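Local coordinates for protein transcriptional regulator, MarR family, putative (Bacillus cereus, PDB 3BJA) that probably binds DNA and regulates transcription as a dimeric winged helix-turn-helix regulator of the MarR family, at residues 19-24 / 113-118. Residues are numbered along the deposited sequence; the frame is centred on the assembly and turned at random. Where two conformers were deposited one is given.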
loop_
_atom_site.group_PDB
_atom_site.type_symbol
_atom_site.label_atom_id
_atom_site.label_comp_id
_atom_site.label_asym_id
_atom_site.label_seq_id
_atom_site.Cartn_x
_atom_site.Cartn_y
_atom_site.Cartn_z
ATOM N N GLN A 19 4.711 4.714 -5.559
ATOM C CA GLN A 19 4.218 3.544 -6.285
ATOM C C GLN A 19 3.756 3.984 -7.692
ATOM O O GLN A 19 4.150 3.340 -8.686
ATOM C CB GLN A 19 3.184 2.744 -5.489
ATOM C CG GLN A 19 3.704 2.246 -4.109
ATOM C CD GLN A 19 4.971 1.367 -4.170
ATOM O OE1 GLN A 19 4.931 0.193 -4.577
ATOM N NE2 GLN A 19 6.092 1.933 -3.729
ATOM N N LYS A 20 2.993 5.080 -7.778
ATOM C CA LYS A 20 2.562 5.657 -9.058
ATOM C C LYS A 20 3.737 5.832 -10.034
ATOM O O LYS A 20 3.675 5.366 -11.163
ATOM C CB LYS A 20 1.897 7.010 -8.799
ATOM C CG LYS A 20 1.464 7.856 -10.026
ATOM C CD LYS A 20 0.831 9.172 -9.531
ATOM C CE LYS A 20 0.736 10.266 -10.598
ATOM N NZ LYS A 20 0.487 11.623 -9.970
ATOM N N ASN A 21 4.801 6.476 -9.564
ATOM C CA ASN A 21 5.999 6.739 -10.369
ATOM C C ASN A 21 6.821 5.493 -10.733
ATOM O O ASN A 21 7.467 5.492 -11.791
ATOM C CB ASN A 21 6.907 7.772 -9.678
ATOM C CG ASN A 21 6.309 9.182 -9.642
ATOM O OD1 ASN A 21 5.217 9.441 -10.139
ATOM N ND2 ASN A 21 7.053 10.110 -9.040
ATOM N N LEU A 22 6.835 4.482 -9.851
ATOM C CA LEU A 22 7.493 3.185 -10.122
ATOM C C LEU A 22 6.751 2.414 -11.219
ATOM O O LEU A 22 7.403 1.841 -12.112
ATOM C CB LEU A 22 7.574 2.313 -8.867
ATOM C CG LEU A 22 8.193 0.910 -8.954
ATOM C CD1 LEU A 22 9.613 0.924 -9.502
ATOM C CD2 LEU A 22 8.167 0.271 -7.590
ATOM N N ASP A 23 5.412 2.386 -11.124
ATOM C CA ASP A 23 4.536 1.745 -12.109
ATOM C C ASP A 23 4.709 2.338 -13.491
ATOM O O ASP A 23 4.656 1.596 -14.482
ATOM C CB ASP A 23 3.042 1.848 -11.720
ATOM C CG ASP A 23 2.602 0.805 -10.689
ATOM O OD1 ASP A 23 3.440 -0.005 -10.197
ATOM O OD2 ASP A 23 1.379 0.796 -10.375
ATOM N N LYS A 24 4.893 3.665 -13.535
ATOM C CA LYS A 24 5.149 4.398 -14.778
ATOM C C LYS A 24 6.495 3.926 -15.320
ATOM O O LYS A 24 6.598 3.586 -16.497
ATOM C CB LYS A 24 5.150 5.920 -14.535
ATOM C CG LYS A 24 4.774 6.803 -15.736
ATOM C CD LYS A 24 5.869 6.983 -16.778
ATOM C CE LYS A 24 5.397 7.865 -17.936
ATOM N NZ LYS A 24 4.339 7.201 -18.753
ATOM N N LYS A 113 17.009 6.917 -8.413
ATOM C CA LYS A 113 17.763 8.166 -8.610
ATOM C C LYS A 113 16.830 9.355 -8.906
ATOM O O LYS A 113 16.859 10.377 -8.204
ATOM C CB LYS A 113 18.799 8.004 -9.716
ATOM C CG LYS A 113 19.882 6.980 -9.384
ATOM N N GLU A 114 15.950 9.174 -9.891
ATOM C CA GLU A 114 15.007 10.220 -10.336
ATOM C C GLU A 114 13.937 10.612 -9.327
ATOM O O GLU A 114 13.408 11.730 -9.422
ATOM C CB GLU A 114 14.357 9.824 -11.674
ATOM C CG GLU A 114 15.389 9.740 -12.838
ATOM C CD GLU A 114 14.902 8.970 -14.080
ATOM O OE1 GLU A 114 13.678 8.906 -14.347
ATOM O OE2 GLU A 114 15.773 8.437 -14.811
ATOM N N ASN A 115 13.637 9.719 -8.370
ATOM C CA ASN A 115 12.592 9.928 -7.361
ATOM C C ASN A 115 13.050 10.039 -5.893
ATOM O O ASN A 115 12.341 10.674 -5.106
ATOM C CB ASN A 115 11.522 8.835 -7.462
ATOM C CG ASN A 115 10.739 8.889 -8.764
ATOM O OD1 ASN A 115 9.594 9.346 -8.778
ATOM N ND2 ASN A 115 11.351 8.435 -9.866
ATOM N N CYS A 116 14.171 9.401 -5.522
ATOM C CA CYS A 116 14.726 9.462 -4.150
ATOM C C CYS A 116 16.062 10.207 -4.070
ATOM O O CYS A 116 16.850 9.965 -3.147
ATOM C CB CYS A 116 14.873 8.051 -3.571
ATOM S SG CYS A 116 13.337 7.120 -3.505
ATOM N N GLY A 117 16.320 11.109 -5.018
ATOM C CA GLY A 117 17.585 11.845 -5.069
ATOM C C GLY A 117 17.439 13.341 -4.911
ATOM O O GLY A 117 18.386 14.051 -5.181
ATOM N N CYS A 118 16.283 13.814 -4.435
ATOM C CA CYS A 118 15.996 15.248 -4.334
ATOM C C CYS A 118 16.572 15.976 -3.125
ATOM O O CYS A 118 16.583 17.210 -3.126
ATOM C CB CYS A 118 14.487 15.472 -4.352
ATOM S SG CYS A 118 13.618 14.486 -3.135
#
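Asn21 reaches across from helix 2-25 and brings its amide nitrogen end-on to the side-chain oxygen of Asn115, near the C-terminal end of helix 95-116. Both helices belong to the helical dimerization region of the MarR winged helix-turn-helix fold, which stands apart from the part containing the three-stranded sheet. The contact is small, burying 77 Å² in all, and a single polar link carries it: Asn21 ND2 donates to Asn115 OD1 at 2.7 Å. The nitrogen meets the oxygen almost head-on, with a C=O...N angle of 173°, while the N-H...O line is modestly bent. Because the two amide planes are turned 59° apart, the groups neither stack nor lie coplanar. On Asn21, CG, anti to the carbonyl carbon, aims the amide across, and a chi2 of -1° keeps OD1 on the CA side and ND2 at the outer end. The other end of the Asn115 amide is tied down too, since its ND2 bonds to Phe111 O one turn earlier, which probably helps hold the rotation that presents OD1 to Asn21. Leu18 and Phe111 pack beside the pair, giving the polar link apolar flanks. The second subunit adds to the contact: Leu138 O of that chain accepts a further bond from Asn21 ND2, and Trp134 NE1 of the same chain donates to Asn115 O. One amide nitrogen thus joins two helices of its own chain to the C-terminal end of its partner. Beside the bond, the aliphatic root of Asn21 also touches the acceptor, with CB 3.2 Å from Asn115 OD1.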